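Local coordinates for protein GMP reductase (Trypanosoma brucei brucei, PDB 6JIG) that probably catalyses the irreversible NADPH-dependent deamination of GMP to IMP, with regulatory CBS domains that also bind guanine nucleotides, at residues 328-333 / 348-353; 13-18 / 332-337. The protein carries 1 engineered substitution. All blocks are in the same frame, centred on the assembly; numbering follows the deposited sequence.

Interaction 1 of 2, residues 328-333 / 348-353; sequences VPQLSA and CIADGG. With 5GP (guanosine-5'-monophosphate), chain B.
Gln-330, in the first turn of helix 330-344, reaches across to the backbone of Asp-351 and Gly-352 at the end of strand 348-351. Its CG sits anti to the backbone N (chi1 179°), which sends the chain toward the strand; the bend at chi2 (72°) then brings the amide nitrogen alongside the peptide that joins Ala-350 to Asp-351. NE2 stops 3.3 Å from Asp-351 O and gives a hydrogen bond to Ile-310 O on the neighbouring strand. It also donates to a water at 3.0 Å from NE2, and the water in turn donates a hydrogen bond to Gly-352 O, 2.6 Å from the water oxygen. One buried amide thus joins the helix start to strand 307-310 directly and, through the water, to the turn after strand 348-351.

Asp-351 points the other way. Its carboxylate faces the GMP ribose with one oxygen for each hydroxyl: OD1 accepts from O3' and OD2 from O2', both modelled at 2.4 Å, so short that the exact lengths are doubtful. OD2 is also held by the salt bridge to Lys-309 and by the amide of Asn-290, which fix the rotation of the group. At the second of the two glycines that follow the strand, Gly-353 N donates to the phosphate atom O1P at 3.0 Å, almost straight (164°). Gripping ribose and phosphate from the C-terminal end of a strand is characteristic of the nucleotide site of the IMPDH/GMPR TIM barrel.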
ATOM      1  N   VAL A 328     -12.459 -22.278  23.624  1.00 32.76           N
ATOM      2  CA  VAL A 328     -12.365 -21.564  24.898  1.00 34.51           C
ATOM      3  C   VAL A 328     -11.084 -20.743  24.844  1.00 32.74           C
ATOM      4  O   VAL A 328     -10.029 -21.283  24.481  1.00 29.63           O
ATOM      5  CB  VAL A 328     -12.338 -22.519  26.106  1.00 34.90           C
ATOM      6  CG1 VAL A 328     -12.214 -21.713  27.418  1.00 34.59           C
ATOM      7  CG2 VAL A 328     -13.568 -23.394  26.152  1.00 35.09           C
ATOM      8  N   PRO A 329     -11.130 -19.449  25.174  1.00 29.56           N
ATOM      9  CA  PRO A 329      -9.901 -18.651  25.223  1.00 29.88           C
ATOM     10  C   PRO A 329      -8.872 -19.336  26.109  1.00 30.56           C
ATOM     11  O   PRO A 329      -9.194 -19.838  27.185  1.00 31.27           O
ATOM     12  CB  PRO A 329     -10.378 -17.313  25.812  1.00 29.99           C
ATOM     13  CG  PRO A 329     -11.837 -17.223  25.264  1.00 30.60           C
ATOM     14  CD  PRO A 329     -12.334 -18.644  25.447  1.00 31.32           C
ATOM     15  N   GLN A 330      -7.625 -19.365  25.639  1.00 28.91           N
ATOM     16  CA  GLN A 330      -6.705 -20.401  26.118  1.00 33.63           C
ATOM     17  C   GLN A 330      -6.265 -20.185  27.563  1.00 30.88           C
ATOM     18  O   GLN A 330      -6.033 -21.164  28.285  1.00 30.97           O
ATOM     19  CB  GLN A 330      -5.489 -20.486  25.194  1.00 35.38           C
ATOM     20  CG  GLN A 330      -4.439 -21.541  25.617  1.00 31.59           C
ATOM     21  CD  GLN A 330      -4.889 -22.991  25.392  1.00 32.33           C
ATOM     22  OE1 GLN A 330      -6.081 -23.297  25.337  1.00 33.46           O
ATOM     23  NE2 GLN A 330      -3.914 -23.890  25.262  1.00 32.62           N
ATOM     24  N   LEU A 331      -6.144 -18.935  28.024  1.00 30.76           N
ATOM     25  CA  LEU A 331      -5.747 -18.750  29.417  1.00 33.40           C
ATOM     26  C   LEU A 331      -6.811 -19.295  30.353  1.00 31.37           C
ATOM     27  O   LEU A 331      -6.497 -19.992  31.330  1.00 29.81           O
ATOM     28  CB  LEU A 331      -5.459 -17.277  29.734  1.00 32.07           C
ATOM     29  CG  LEU A 331      -4.870 -17.085  31.136  1.00 32.89           C
ATOM     30  CD1 LEU A 331      -3.343 -17.185  31.098  1.00 33.68           C
ATOM     31  CD2 LEU A 331      -5.299 -15.748  31.774  1.00 32.48           C
ATOM     32  N   SER A 332      -8.081 -19.026  30.053  1.00 28.18           N
ATOM     33  CA  SER A 332      -9.152 -19.538  30.901  1.00 32.23           C
ATOM     34  C   SER A 332      -9.215 -21.062  30.830  1.00 31.11           C
ATOM     35  O   SER A 332      -9.577 -21.719  31.809  1.00 30.76           O
ATOM     36  CB  SER A 332     -10.499 -18.944  30.479  1.00 34.09           C
ATOM     37  OG  SER A 332     -10.558 -17.551  30.751  1.00 33.15           O
ATOM     38  N   ALA A 333      -8.916 -21.638  29.662  1.00 29.81           N
ATOM     39  CA  ALA A 333      -8.959 -23.097  29.543  1.00 30.40           C
ATOM     40  C   ALA A 333      -7.886 -23.738  30.413  1.00 32.04           C
ATOM     41  O   ALA A 333      -8.141 -24.730  31.112  1.00 32.33           O
ATOM     42  CB  ALA A 333      -8.777 -23.518  28.085  1.00 33.20           C
ATOM     43  N   CYS A 348      -0.412 -30.969  32.916  1.00 32.80           N
ATOM     44  CA  CYS A 348      -1.147 -30.437  31.771  1.00 32.77           C
ATOM     45  C   CYS A 348      -0.210 -29.734  30.803  1.00 31.69           C
ATOM     46  O   CYS A 348       0.673 -28.977  31.219  1.00 33.53           O
ATOM     47  CB  CYS A 348      -2.244 -29.468  32.224  1.00 35.43           C
ATOM     48  SG  CYS A 348      -3.584 -30.202  33.176  1.00 36.83           S
ATOM     49  N   ILE A 349      -0.415 -29.994  29.514  1.00 32.13           N
ATOM     50  CA  ILE A 349       0.301 -29.341  28.418  1.00 31.14           C
ATOM     51  C   ILE A 349      -0.593 -28.226  27.875  1.00 31.56           C
ATOM     52  O   ILE A 349      -1.684 -28.508  27.379  1.00 30.60           O
ATOM     53  CB  ILE A 349       0.625 -30.341  27.290  1.00 30.69           C
ATOM     54  CG1 ILE A 349       1.366 -31.575  27.831  1.00 34.15           C
ATOM     55  CG2 ILE A 349       1.439 -29.644  26.157  1.00 30.57           C
ATOM     56  CD1 ILE A 349       1.291 -32.771  26.895  1.00 36.03           C
ATOM     57  N   ALA A 350      -0.141 -26.972  27.928  1.00 31.31           N
ATOM     58  CA  ALA A 350      -0.880 -25.869  27.289  1.00 29.29           C
ATOM     59  C   ALA A 350      -0.531 -25.828  25.804  1.00 30.51           C
ATOM     60  O   ALA A 350       0.571 -25.419  25.436  1.00 33.05           O
ATOM     61  CB  ALA A 350      -0.555 -24.542  27.967  1.00 30.51           C
ATOM     62  N   ASP A 351      -1.475 -26.233  24.943  1.00 31.41           N
ATOM     63  CA  ASP A 351      -1.201 -26.501  23.526  1.00 30.58           C
ATOM     64  C   ASP A 351      -1.871 -25.458  22.634  1.00 33.16           C
ATOM     65  O   ASP A 351      -3.093 -25.486  22.453  1.00 31.74           O
ATOM     66  CB  ASP A 351      -1.689 -27.907  23.158  1.00 33.12           C
ATOM     67  CG  ASP A 351      -1.490 -28.240  21.688  1.00 33.05           C
ATOM     68  OD1 ASP A 351      -0.636 -27.604  21.034  1.00 33.82           O
ATOM     69  OD2 ASP A 351      -2.173 -29.166  21.199  1.00 34.34           O
ATOM     70  N   GLY A 352      -1.073 -24.579  22.044  1.00 32.01           N
ATOM     71  CA  GLY A 352      -1.593 -23.731  20.988  1.00 35.21           C
ATOM     72  C   GLY A 352      -1.711 -22.268  21.403  1.00 34.79           C
ATOM     73  O   GLY A 352      -1.990 -21.937  22.563  1.00 34.53           O
ATOM     74  N   GLY A 353      -1.527 -21.379  20.427  1.00 35.16           N
ATOM     75  CA  GLY A 353      -1.779 -19.971  20.657  1.00 34.44           C
ATOM     76  C   GLY A 353      -0.634 -19.218  21.286  1.00 35.58           C
ATOM     77  O   GLY A 353      -0.784 -18.025  21.582  1.00 35.38           O
TER
HETATM   78  P   5GP B 601       0.603 -23.090  17.453  1.00 39.22           P
HETATM   79  O1P 5GP B 601      -0.252 -21.859  17.704  1.00 38.83           O
HETATM   80  O2P 5GP B 601       1.043 -23.237  16.011  1.00 39.72           O
HETATM   81  O3P 5GP B 601       1.706 -23.295  18.461  1.00 38.41           O
HETATM   82  O5' 5GP B 601      -0.426 -24.266  17.780  1.00 39.27           O
HETATM   83  C5' 5GP B 601      -0.183 -25.621  17.435  1.00 38.25           C
HETATM   84  C4' 5GP B 601      -1.332 -26.502  17.880  1.00 37.98           C
HETATM   85  O4' 5GP B 601      -2.478 -26.270  17.028  1.00 40.93           O
HETATM   86  C3' 5GP B 601      -1.115 -28.005  17.768  1.00 38.54           C
HETATM   87  O3' 5GP B 601      -0.317 -28.539  18.818  1.00 36.04           O
HETATM   88  C2' 5GP B 601      -2.551 -28.556  17.717  1.00 40.55           C
HETATM   89  O2' 5GP B 601      -3.117 -28.696  19.013  1.00 41.32           O
HETATM   90  C1' 5GP B 601      -3.307 -27.417  17.028  1.00 40.90           C
HETATM   91  N9  5GP B 601      -3.649 -27.729  15.636  1.00 45.05           N
HETATM   92  C8  5GP B 601      -2.818 -28.118  14.656  1.00 46.66           C
HETATM   93  N7  5GP B 601      -3.551 -28.269  13.522  1.00 48.87           N
HETATM   94  C5  5GP B 601      -4.834 -27.945  13.817  1.00 49.64           C
HETATM   95  C6  5GP B 601      -6.011 -27.896  13.084  1.00 50.31           C
HETATM   96  O6  5GP B 601      -5.990 -28.185  11.869  1.00 50.91           O
HETATM   97  N1  5GP B 601      -7.153 -27.536  13.691  1.00 47.19           N
HETATM   98  C2  5GP B 601      -7.184 -27.219  14.993  1.00 47.37           C
HETATM   99  N2  5GP B 601      -8.348 -26.856  15.577  1.00 45.84           N
HETATM  100  N3  5GP B 601      -6.051 -27.242  15.737  1.00 43.14           N
HETATM  101  C4  5GP B 601      -4.884 -27.604  15.155  1.00 44.07           C
HETATM  102  O   HOH W   1      -1.164 -22.842  24.904  1.00 34.35           O

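Interaction 2 of 2, residues 13-18 / 332-337; sequences LTYDDV and SAVLAC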
ATOM      1  N   LEU A  13     -10.543 -15.543  28.940  1.00 30.26           N
ATOM      2  CA  LEU A  13      -9.368 -14.731  28.659  1.00 29.49           C
ATOM      3  C   LEU A  13      -8.344 -15.540  27.886  1.00 32.13           C
ATOM      4  O   LEU A  13      -8.205 -16.753  28.097  1.00 32.48           O
ATOM      5  CB  LEU A  13      -8.725 -14.231  29.954  1.00 29.52           C
ATOM      6  CG  LEU A  13      -9.673 -13.485  30.887  1.00 35.43           C
ATOM      7  CD1 LEU A  13      -8.931 -13.157  32.171  1.00 36.13           C
ATOM      8  CD2 LEU A  13     -10.192 -12.236  30.217  1.00 34.08           C
ATOM      9  N   THR A  14      -7.609 -14.865  27.012  1.00 31.31           N
ATOM     10  CA  THR A  14      -6.449 -15.480  26.383  1.00 30.53           C
ATOM     11  C   THR A  14      -5.174 -14.796  26.874  1.00 31.85           C
ATOM     12  O   THR A  14      -5.216 -13.891  27.719  1.00 30.16           O
ATOM     13  CB  THR A  14      -6.558 -15.444  24.856  1.00 35.23           C
ATOM     14  OG1 THR A  14      -5.563 -16.320  24.315  1.00 43.78           O
ATOM     15  CG2 THR A  14      -6.330 -14.025  24.336  1.00 35.60           C
ATOM     16  N   TYR A  15      -4.026 -15.236  26.338  1.00 31.32           N
ATOM     17  CA  TYR A  15      -2.744 -14.724  26.832  1.00 30.14           C
ATOM     18  C   TYR A  15      -2.655 -13.215  26.669  1.00 33.02           C
ATOM     19  O   TYR A  15      -2.210 -12.513  27.585  1.00 31.86           O
ATOM     20  CB  TYR A  15      -1.576 -15.389  26.111  1.00 31.05           C
ATOM     21  CG  TYR A  15      -1.544 -16.886  26.317  1.00 34.13           C
ATOM     22  CD1 TYR A  15      -1.513 -17.419  27.600  1.00 33.34           C
ATOM     23  CD2 TYR A  15      -1.569 -17.761  25.239  1.00 35.93           C
ATOM     24  CE1 TYR A  15      -1.485 -18.795  27.801  1.00 35.22           C
ATOM     25  CE2 TYR A  15      -1.540 -19.156  25.436  1.00 32.79           C
ATOM     26  CZ  TYR A  15      -1.500 -19.649  26.721  1.00 33.83           C
ATOM     27  OH  TYR A  15      -1.466 -21.003  26.953  1.00 32.66           O
ATOM     28  N   ASP A  16      -3.076 -12.696  25.510  1.00 32.49           N
ATOM     29  CA  ASP A  16      -3.012 -11.254  25.272  1.00 32.54           C
ATOM     30  C   ASP A  16      -3.952 -10.446  26.161  1.00 34.86           C
ATOM     31  O   ASP A  16      -3.900  -9.206  26.112  1.00 34.77           O
ATOM     32  CB  ASP A  16      -3.318 -10.935  23.810  1.00 35.91           C
ATOM     33  CG  ASP A  16      -2.118 -11.109  22.916  1.00 43.96           C
ATOM     34  OD1 ASP A  16      -1.001 -11.310  23.444  1.00 41.31           O
ATOM     35  OD2 ASP A  16      -2.290 -11.053  21.683  1.00 47.95           O
ATOM     36  N   ASP A  17      -4.808 -11.088  26.957  1.00 30.27           N
ATOM     37  CA  ASP A  17      -5.675 -10.349  27.868  1.00 32.00           C
ATOM     38  C   ASP A  17      -5.022 -10.025  29.209  1.00 32.18           C
ATOM     39  O   ASP A  17      -5.593  -9.250  29.979  1.00 29.89           O
ATOM     40  CB  ASP A  17      -6.970 -11.125  28.149  1.00 30.74           C
ATOM     41  CG  ASP A  17      -7.944 -11.116  26.961  1.00 34.82           C
ATOM     42  OD1 ASP A  17      -8.264 -10.017  26.453  1.00 34.49           O
ATOM     43  OD2 ASP A  17      -8.390 -12.208  26.536  1.00 31.77           O
ATOM     44  N   VAL A  18      -3.874 -10.618  29.545  1.00 31.83           N
ATOM     45  CA  VAL A  18      -3.343 -10.468  30.895  1.00 32.36           C
ATOM     46  C   VAL A  18      -1.845 -10.180  30.868  1.00 31.70           C
ATOM     47  O   VAL A  18      -1.150 -10.413  29.876  1.00 32.25           O
ATOM     48  CB  VAL A  18      -3.631 -11.715  31.777  1.00 32.80           C
ATOM     49  CG1 VAL A  18      -5.143 -11.940  31.908  1.00 32.77           C
ATOM     50  CG2 VAL A  18      -2.971 -12.962  31.193  1.00 30.55           C
ATOM     51  N   SER A 332      -8.081 -19.026  30.053  1.00 28.18           N
ATOM     52  CA  SER A 332      -9.152 -19.538  30.901  1.00 32.23           C
ATOM     53  C   SER A 332      -9.215 -21.062  30.830  1.00 31.11           C
ATOM     54  O   SER A 332      -9.577 -21.719  31.809  1.00 30.76           O
ATOM     55  CB  SER A 332     -10.499 -18.944  30.479  1.00 34.09           C
ATOM     56  OG  SER A 332     -10.558 -17.551  30.751  1.00 33.15           O
ATOM     57  N   ALA A 333      -8.916 -21.638  29.662  1.00 29.81           N
ATOM     58  CA  ALA A 333      -8.959 -23.097  29.543  1.00 30.40           C
ATOM     59  C   ALA A 333      -7.886 -23.738  30.413  1.00 32.04           C
ATOM     60  O   ALA A 333      -8.141 -24.730  31.112  1.00 32.33           O
ATOM     61  CB  ALA A 333      -8.777 -23.518  28.085  1.00 33.20           C
ATOM     62  N   VAL A 334      -6.682 -23.168  30.392  1.00 31.24           N
ATOM     63  CA  VAL A 334      -5.589 -23.659  31.232  1.00 30.97           C
ATOM     64  C   VAL A 334      -5.942 -23.508  32.709  1.00 34.38           C
ATOM     65  O   VAL A 334      -5.748 -24.428  33.512  1.00 32.54           O
ATOM     66  CB  VAL A 334      -4.287 -22.925  30.870  1.00 30.27           C
ATOM     67  CG1 VAL A 334      -3.141 -23.280  31.863  1.00 29.84           C
ATOM     68  CG2 VAL A 334      -3.886 -23.254  29.429  1.00 31.15           C
ATOM     69  N   LEU A 335      -6.452 -22.337  33.098  1.00 30.87           N
ATOM     70  CA  LEU A 335      -6.826 -22.129  34.493  1.00 31.76           C
ATOM     71  C   LEU A 335      -7.837 -23.163  34.955  1.00 34.54           C
ATOM     72  O   LEU A 335      -7.692 -23.748  36.035  1.00 36.66           O
ATOM     73  CB  LEU A 335      -7.399 -20.727  34.685  1.00 34.50           C
ATOM     74  CG  LEU A 335      -6.437 -19.534  34.691  1.00 31.93           C
ATOM     75  CD1 LEU A 335      -7.247 -18.244  34.625  1.00 32.24           C
ATOM     76  CD2 LEU A 335      -5.547 -19.524  35.929  1.00 32.55           C
ATOM     77  N   ALA A 336      -8.876 -23.399  34.153  1.00 30.81           N
ATOM     78  CA  ALA A 336      -9.938 -24.290  34.598  1.00 36.29           C
ATOM     79  C   ALA A 336      -9.457 -25.731  34.615  1.00 35.95           C
ATOM     80  O   ALA A 336      -9.773 -26.488  35.538  1.00 37.05           O
ATOM     81  CB  ALA A 336     -11.172 -24.150  33.697  1.00 38.16           C
ATOM     82  N   CYS A 337      -8.693 -26.128  33.602  1.00 32.70           N
ATOM     83  CA  CYS A 337      -8.294 -27.527  33.533  1.00 34.19           C
ATOM     84  C   CYS A 337      -7.251 -27.859  34.590  1.00 34.88           C
ATOM     85  O   CYS A 337      -7.286 -28.951  35.178  1.00 33.95           O
ATOM     86  CB  CYS A 337      -7.763 -27.861  32.139  1.00 34.16           C
ATOM     87  SG  CYS A 337      -9.037 -27.872  30.850  1.00 35.90           S
TER
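Leu-13 and Ser-332 hold each other by two hydrogen bonds that run in opposite directions. Leu-13 N donates to Ser-332 OG at 2.7 Å, nearly straight (170°), while Ser-332 N donates back to Leu-13 O at 3.0 Å, tilted 19° from the carbonyl plane. The serine can do both because OG lies beside its own backbone N (chi1 -68°), placing hydroxyl and N-H next to each other. The same hydroxyl has a second partner, Ser-6 OG of a neighbouring subunit, where Phe-3 also packs on Ser-332. Since Ser-332 is in the first turn of helix 330-344, one of the outer helices of the (beta/alpha)8 barrel, its N-H faces back past the helix start, and the loop carbonyl of Leu-13 takes it.

Tyr-15 adds a looser van der Waals contact. Its side chain crosses that of Val-334 at about a right angle, and it is the phenolic end that meets the valine, OH lying 4.1 Å from CG2. The short 3-10 segment 15-17 that carries the ring is pinned at its start by Thr-14 N, which donates to Asp-17 OD2 at 2.8 Å through that oxygen's anti lone pair; the other carboxylate oxygen, OD1, is hydrogen-bonded to Thr-476 of a second neighbouring subunit.

In the fold
Helix 330-344 is common to both contacts, whose centres lie about 6 Å apart. Both are buried and both touch neighbouring subunits; what differs is the partner of the helix, the strand end and GMP site in interaction 1, the N-terminal loop in interaction 2. Their chemistry follows. In 328-333 / 348-353 the helix reaches the residues after the strand through a side-chain amide and a water; in 13-18 / 332-337 two direct bonds join loop to helix, with a light van der Waals contact of a tyrosine hydroxyl beside them. The two meet at Tyr-15, whose OH approaches Gln-330 CG to 3.3 Å, and at Leu-331, which packs against Val-18.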